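Local coordinates for assembly chaperone of ribosomal protein L4 (Acl4) (Chaetomium thermophilum, PDB 5TQB) that probably acts as a dedicated assembly chaperone of ribosomal protein L4, holding its client on a superhelical scaffold of tetratricopeptide-type helices, at residues D242-E252 and L267-K278. Sequence-based numbering, arbitrary orientation.
Sequences DMEEEALEVTE and LGGYARYRLGEK. With EDO (1,2-ethanediol), chain F.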
ATOM      1  N   ASP B 242       9.813   4.456  20.426  1.00 68.29           N
ATOM      2  CA  ASP B 242       9.517   5.842  20.807  1.00 73.32           C
ATOM      3  C   ASP B 242       9.711   6.871  19.694  1.00 75.82           C
ATOM      4  O   ASP B 242      10.182   7.981  19.949  1.00 76.64           O
ATOM      5  CB  ASP B 242      10.352   6.251  22.025  1.00 80.84           C
ATOM      6  CG  ASP B 242      10.164   5.314  23.203  1.00 85.15           C
ATOM      7  OD1 ASP B 242       9.163   5.481  23.936  1.00 88.34           O
ATOM      8  OD2 ASP B 242      11.012   4.413  23.394  1.00 83.98           O
HETATM    9  N   MSE B 243       9.349   6.499  18.468  1.00 75.44           N
HETATM   10  CA  MSE B 243       9.333   7.436  17.350  1.00 76.31           C
HETATM   11  C   MSE B 243       7.891   7.630  16.881  1.00 72.97           C
HETATM   12  O   MSE B 243       7.549   7.383  15.720  1.00 68.80           O
HETATM   13  CB  MSE B 243      10.224   6.934  16.212  1.00 79.29           C
HETATM   14  CG  MSE B 243      11.704   7.234  16.412  1.00 84.53           C
HETATM   15 SE   MSE B 243      12.804   6.577  14.935  1.00103.99          SE
HETATM   16  CE  MSE B 243      12.653   4.711  15.342  1.00 66.33           C
ATOM     17  N   GLU B 244       7.047   8.071  17.808  1.00 72.04           N
ATOM     18  CA  GLU B 244       5.626   8.234  17.541  1.00 72.76           C
ATOM     19  C   GLU B 244       5.382   9.329  16.506  1.00 74.66           C
ATOM     20  O   GLU B 244       4.464   9.227  15.692  1.00 73.18           O
ATOM     21  CB  GLU B 244       4.867   8.557  18.832  1.00 73.21           C
ATOM     22  CG  GLU B 244       4.934   7.458  19.886  1.00 76.61           C
ATOM     23  CD  GLU B 244       6.119   7.597  20.845  1.00 80.02           C
ATOM     24  OE1 GLU B 244       7.036   8.407  20.583  1.00 80.21           O
ATOM     25  OE2 GLU B 244       6.124   6.886  21.874  1.00 80.67           O
ATOM     26  N   GLU B 245       6.209  10.370  16.540  1.00 77.04           N
ATOM     27  CA  GLU B 245       6.092  11.474  15.598  1.00 80.31           C
ATOM     28  C   GLU B 245       6.189  10.958  14.165  1.00 77.80           C
ATOM     29  O   GLU B 245       5.418  11.361  13.298  1.00 79.75           O
ATOM     30  CB  GLU B 245       7.177  12.522  15.857  1.00 88.25           C
ATOM     31  CG  GLU B 245       7.168  13.105  17.270  1.00 98.20           C
ATOM     32  CD  GLU B 245       8.050  12.336  18.248  1.00106.09           C
ATOM     33  OE1 GLU B 245       8.313  12.865  19.351  1.00109.00           O
ATOM     34  OE2 GLU B 245       8.481  11.207  17.918  1.00107.64           O
ATOM     35  N   GLU B 246       7.130  10.052  13.924  1.00 74.67           N
ATOM     36  CA  GLU B 246       7.271   9.438  12.611  1.00 71.11           C
ATOM     37  C   GLU B 246       6.102   8.498  12.336  1.00 67.17           C
ATOM     38  O   GLU B 246       5.619   8.416  11.208  1.00 63.80           O
ATOM     39  CB  GLU B 246       8.593   8.674  12.501  1.00 72.39           C
ATOM     40  CG  GLU B 246       9.838   9.557  12.453  1.00 77.87           C
ATOM     41  CD  GLU B 246      10.285  10.041  13.825  1.00 83.85           C
ATOM     42  OE1 GLU B 246       9.518   9.879  14.797  1.00 85.77           O
ATOM     43  OE2 GLU B 246      11.408  10.582  13.930  1.00 85.00           O
ATOM     44  N   ALA B 247       5.647   7.791  13.366  1.00 64.86           N
ATOM     45  CA  ALA B 247       4.534   6.860  13.206  1.00 59.88           C
ATOM     46  C   ALA B 247       3.258   7.594  12.809  1.00 63.05           C
ATOM     47  O   ALA B 247       2.439   7.059  12.068  1.00 64.21           O
ATOM     48  CB  ALA B 247       4.305   6.076  14.475  1.00 53.52           C
ATOM     49  N   LEU B 248       3.096   8.816  13.309  1.00 64.35           N
ATOM     50  CA  LEU B 248       1.922   9.631  13.001  1.00 64.68           C
ATOM     51  C   LEU B 248       1.816   9.925  11.503  1.00 65.15           C
ATOM     52  O   LEU B 248       0.735   9.830  10.915  1.00 63.24           O
ATOM     53  CB  LEU B 248       1.966  10.949  13.776  1.00 66.86           C
ATOM     54  CG  LEU B 248       1.053  11.065  14.998  1.00 69.50           C
ATOM     55  CD1 LEU B 248       1.484  10.118  16.104  1.00 71.58           C
ATOM     56  CD2 LEU B 248       1.025  12.499  15.505  1.00 71.26           C
ATOM     57  N   GLU B 249       2.943  10.289  10.896  1.00 68.68           N
ATOM     58  CA  GLU B 249       2.994  10.578   9.468  1.00 72.73           C
ATOM     59  C   GLU B 249       2.724   9.322   8.643  1.00 69.64           C
ATOM     60  O   GLU B 249       1.948   9.356   7.684  1.00 69.96           O
ATOM     61  CB  GLU B 249       4.353  11.176   9.100  1.00 79.92           C
ATOM     62  CG  GLU B 249       4.613  12.528   9.754  1.00 90.43           C
ATOM     63  CD  GLU B 249       6.018  13.052   9.510  1.00100.39           C
ATOM     64  OE1 GLU B 249       6.930  12.235   9.248  1.00103.97           O
ATOM     65  OE2 GLU B 249       6.213  14.286   9.580  1.00103.84           O
ATOM     66  N   VAL B 250       3.347   8.213   9.029  1.00 65.70           N
ATOM     67  CA  VAL B 250       3.151   6.949   8.327  1.00 62.55           C
ATOM     68  C   VAL B 250       1.697   6.472   8.425  1.00 64.53           C
ATOM     69  O   VAL B 250       1.135   6.006   7.431  1.00 62.76           O
ATOM     70  CB  VAL B 250       4.110   5.850   8.841  1.00 60.20           C
ATOM     71  CG1 VAL B 250       3.855   4.520   8.133  1.00 58.54           C
ATOM     72  CG2 VAL B 250       5.555   6.275   8.639  1.00 59.72           C
ATOM     73  N   THR B 251       1.084   6.593   9.602  1.00 63.29           N
ATOM     74  CA  THR B 251      -0.302   6.146   9.775  1.00 62.23           C
ATOM     75  C   THR B 251      -1.296   7.030   9.018  1.00 61.74           C
ATOM     76  O   THR B 251      -2.360   6.561   8.610  1.00 59.17           O
ATOM     77  CB  THR B 251      -0.737   6.074  11.270  1.00 59.39           C
ATOM     78  OG1 THR B 251      -0.496   7.329  11.920  1.00 62.61           O
ATOM     79  CG2 THR B 251       0.003   4.968  11.997  1.00 55.22           C
ATOM     80  N   GLU B 252      -0.957   8.301   8.832  1.00 65.30           N
ATOM     81  CA  GLU B 252      -1.844   9.207   8.115  1.00 71.46           C
ATOM     82  C   GLU B 252      -1.842   8.899   6.614  1.00 69.92           C
ATOM     83  O   GLU B 252      -2.896   8.913   5.978  1.00 70.60           O
ATOM     84  CB  GLU B 252      -1.467  10.665   8.375  1.00 80.46           C
ATOM     85  CG  GLU B 252      -2.538  11.638   7.902  1.00 91.85           C
ATOM     86  CD  GLU B 252      -2.436  13.011   8.541  1.00102.51           C
ATOM     87  OE1 GLU B 252      -2.072  13.096   9.736  1.00105.55           O
ATOM     88  OE2 GLU B 252      -2.734  14.008   7.846  1.00106.75           O
ATOM     89  N   LEU B 267      -3.556   1.597  15.438  1.00 58.43           N
ATOM     90  CA  LEU B 267      -2.153   1.953  15.596  1.00 59.45           C
ATOM     91  C   LEU B 267      -1.961   3.466  15.635  1.00 59.65           C
ATOM     92  O   LEU B 267      -1.162   3.971  16.421  1.00 63.07           O
ATOM     93  CB  LEU B 267      -1.311   1.323  14.484  1.00 58.00           C
ATOM     94  CG  LEU B 267      -1.090  -0.187  14.632  1.00 59.17           C
ATOM     95  CD1 LEU B 267      -0.461  -0.767  13.362  1.00 56.12           C
ATOM     96  CD2 LEU B 267      -0.233  -0.518  15.862  1.00 56.87           C
ATOM     97  N   GLY B 268      -2.708   4.185  14.804  1.00 57.80           N
ATOM     98  CA  GLY B 268      -2.627   5.635  14.768  1.00 54.81           C
ATOM     99  C   GLY B 268      -3.171   6.239  16.047  1.00 56.16           C
ATOM    100  O   GLY B 268      -2.623   7.204  16.580  1.00 58.87           O
ATOM    101  N   GLY B 269      -4.260   5.664  16.543  1.00 56.33           N
ATOM    102  CA  GLY B 269      -4.838   6.097  17.798  1.00 62.86           C
ATOM    103  C   GLY B 269      -3.910   5.829  18.968  1.00 62.74           C
ATOM    104  O   GLY B 269      -3.765   6.664  19.864  1.00 61.50           O
ATOM    105  N   TYR B 270      -3.279   4.660  18.958  1.00 63.36           N
ATOM    106  CA  TYR B 270      -2.381   4.280  20.039  1.00 64.69           C
ATOM    107  C   TYR B 270      -1.112   5.117  19.994  1.00 63.96           C
ATOM    108  O   TYR B 270      -0.611   5.556  21.032  1.00 58.23           O
ATOM    109  CB  TYR B 270      -2.033   2.795  19.966  1.00 62.95           C
ATOM    110  CG  TYR B 270      -1.307   2.300  21.199  1.00 68.11           C
ATOM    111  CD1 TYR B 270       0.004   1.849  21.125  1.00 69.37           C
ATOM    112  CD2 TYR B 270      -1.933   2.303  22.443  1.00 68.53           C
ATOM    113  CE1 TYR B 270       0.669   1.405  22.254  1.00 72.23           C
ATOM    114  CE2 TYR B 270      -1.281   1.858  23.573  1.00 70.47           C
ATOM    115  CZ  TYR B 270       0.021   1.409  23.474  1.00 73.07           C
ATOM    116  OH  TYR B 270       0.680   0.966  24.597  1.00 73.20           O
ATOM    117  N   ALA B 271      -0.596   5.338  18.787  1.00 63.92           N
ATOM    118  CA  ALA B 271       0.604   6.152  18.621  1.00 64.50           C
ATOM    119  C   ALA B 271       0.363   7.559  19.157  1.00 65.83           C
ATOM    120  O   ALA B 271       1.260   8.183  19.722  1.00 68.21           O
ATOM    121  CB  ALA B 271       1.014   6.205  17.160  1.00 60.71           C
ATOM    122  N   ARG B 272      -0.857   8.049  18.982  1.00 64.71           N
ATOM    123  CA  ARG B 272      -1.202   9.397  19.399  1.00 66.82           C
ATOM    124  C   ARG B 272      -1.462   9.431  20.902  1.00 67.05           C
ATOM    125  O   ARG B 272      -1.197  10.437  21.566  1.00 69.40           O
ATOM    126  CB  ARG B 272      -2.411   9.895  18.594  1.00 68.40           C
ATOM    127  CG  ARG B 272      -2.055  10.253  17.150  1.00 64.91           C
ATOM    128  CD  ARG B 272      -3.277  10.437  16.263  1.00 66.60           C
ATOM    129  NE  ARG B 272      -2.897  10.890  14.925  1.00 66.62           N
ATOM    130  CZ  ARG B 272      -2.337  10.116  13.997  1.00 68.49           C
ATOM    131  NH1 ARG B 272      -2.022  10.626  12.815  1.00 72.28           N
ATOM    132  NH2 ARG B 272      -2.085   8.837  14.240  1.00 67.82           N
ATOM    133  N   TYR B 273      -1.953   8.318  21.440  1.00 67.44           N
ATOM    134  CA  TYR B 273      -2.157   8.182  22.881  1.00 70.16           C
ATOM    135  C   TYR B 273      -0.816   8.177  23.607  1.00 68.81           C
ATOM    136  O   TYR B 273      -0.650   8.850  24.630  1.00 71.51           O
ATOM    137  CB  TYR B 273      -2.923   6.891  23.190  1.00 72.30           C
ATOM    138  CG  TYR B 273      -3.122   6.631  24.662  1.00 77.89           C
ATOM    139  CD1 TYR B 273      -2.168   5.942  25.396  1.00 80.43           C
ATOM    140  CD2 TYR B 273      -4.265   7.066  25.318  1.00 79.37           C
ATOM    141  CE1 TYR B 273      -2.340   5.699  26.742  1.00 80.26           C
ATOM    142  CE2 TYR B 273      -4.447   6.826  26.669  1.00 80.79           C
ATOM    143  CZ  TYR B 273      -3.479   6.141  27.376  1.00 82.32           C
ATOM    144  OH  TYR B 273      -3.653   5.893  28.722  1.00 85.64           O
ATOM    145  N   ARG B 274       0.132   7.411  23.073  1.00 65.52           N
ATOM    146  CA  ARG B 274       1.476   7.314  23.642  1.00 69.17           C
ATOM    147  C   ARG B 274       2.165   8.666  23.583  1.00 69.82           C
ATOM    148  O   ARG B 274       2.807   9.097  24.542  1.00 71.11           O
ATOM    149  CB  ARG B 274       2.312   6.285  22.872  1.00 67.44           C
ATOM    150  CG  ARG B 274       1.788   4.863  22.966  1.00 67.66           C
ATOM    151  CD  ARG B 274       2.158   4.237  24.284  1.00 72.88           C
ATOM    152  NE  ARG B 274       3.588   3.981  24.362  1.00 75.29           N
ATOM    153  CZ  ARG B 274       4.262   3.813  25.495  1.00 79.66           C
ATOM    154  NH1 ARG B 274       5.566   3.587  25.448  1.00 78.75           N
ATOM    155  NH2 ARG B 274       3.638   3.879  26.668  1.00 83.35           N
ATOM    156  N   LEU B 275       2.023   9.331  22.442  1.00 68.53           N
ATOM    157  CA  LEU B 275       2.614  10.646  22.251  1.00 68.77           C
ATOM    158  C   LEU B 275       2.033  11.643  23.256  1.00 66.71           C
ATOM    159  O   LEU B 275       2.743  12.507  23.770  1.00 67.78           O
ATOM    160  CB  LEU B 275       2.374  11.123  20.817  1.00 66.60           C
ATOM    161  CG  LEU B 275       3.012  12.455  20.428  1.00 69.65           C
ATOM    162  CD1 LEU B 275       4.524  12.422  20.629  1.00 71.20           C
ATOM    163  CD2 LEU B 275       2.674  12.797  18.988  1.00 69.92           C
ATOM    164  N   GLY B 276       0.743  11.507  23.539  1.00 65.61           N
ATOM    165  CA  GLY B 276       0.081  12.387  24.480  1.00 68.93           C
ATOM    166  C   GLY B 276       0.570  12.179  25.899  1.00 71.62           C
ATOM    167  O   GLY B 276       0.682  13.133  26.667  1.00 71.68           O
ATOM    168  N   GLU B 277       0.860  10.927  26.249  1.00 74.26           N
ATOM    169  CA  GLU B 277       1.393  10.613  27.571  1.00 77.37           C
ATOM    170  C   GLU B 277       2.720  11.333  27.777  1.00 78.61           C
ATOM    171  O   GLU B 277       2.945  11.946  28.822  1.00 81.50           O
ATOM    172  CB  GLU B 277       1.593   9.104  27.747  1.00 79.09           C
ATOM    173  CG  GLU B 277       0.311   8.305  27.933  1.00 81.97           C
ATOM    174  CD  GLU B 277       0.574   6.870  28.376  1.00 88.81           C
ATOM    175  OE1 GLU B 277      -0.052   6.432  29.366  1.00 92.32           O
ATOM    176  OE2 GLU B 277       1.398   6.180  27.733  1.00 90.62           O
ATOM    177  N   LYS B 278       3.589  11.261  26.772  1.00 77.18           N
ATOM    178  CA  LYS B 278       4.908  11.882  26.849  1.00 77.08           C
ATOM    179  C   LYS B 278       4.797  13.398  26.998  1.00 78.56           C
ATOM    180  O   LYS B 278       5.352  13.979  27.935  1.00 80.84           O
ATOM    181  CB  LYS B 278       5.741  11.533  25.616  1.00 75.79           C
ATOM    182  CG  LYS B 278       6.147  10.073  25.535  1.00 79.49           C
ATOM    183  CD  LYS B 278       6.905   9.784  24.244  1.00 84.29           C
ATOM    184  CE  LYS B 278       7.498   8.376  24.224  1.00 88.40           C
ATOM    185  NZ  LYS B 278       6.469   7.299  24.242  1.00 88.41           N
TER
HETATM  186  C1  EDO F 402      -6.321  10.258   5.684  1.00 94.21           C
HETATM  187  O1  EDO F 402      -5.300  11.214   5.873  1.00 93.67           O
HETATM  188  C2  EDO F 402      -7.263  10.720   4.594  1.00 95.33           C
HETATM  189  O2  EDO F 402      -8.299   9.774   4.423  1.00 95.72           O
HETATM  190  O   HOH W   1       8.236   2.952  23.753  1.00 81.09           O
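Glu244 meets Ala271 and Thr251 meets Gly268 where helices 244-252 and 267-278 pack nearly antiparallel, their axes 9.2 Å apart at 154°, as in the helical hairpins of tetratricopeptide-like proteins. Glu244 is a knob among Ala271, Arg274, Leu275 and Lys278; bent at chi2 (90°), it turns its carboxylate to the ammonium of Lys278, which also forms a salt bridge with Asp242, the hydrogen bond from Lys278 NZ to Asp242 OD1 being weak at 3.3 Å. Asp242 OD2 is salt-bridged by a basic side chain of another protein's chain. Midway, Ala247 CB faces Ala271 CB at 4.2 Å, and Leu248 CD2 touches Leu275 CD2 at 3.9 Å. Leu248 CG sits 3.6 Å above the centre of one face of the Arg272 guanidinium. At the guanidinium edge, Arg272 NH2 gives a nearly straight bond (169°) to Thr251 OG1 at 3.2 Å and another to Gly268 O at 2.9 Å within its own helix, while Arg272 NH1 bonds weakly to Leu248 O. A leucine in place of Arg272 would probably leave Thr251 OG1 and Leu248 O without their guanidinium partner. Trp302 of helix 291-313 makes a cation-pi contact with Arg272, and Val235 of helix 228-240 packs on Thr251 and Leu267.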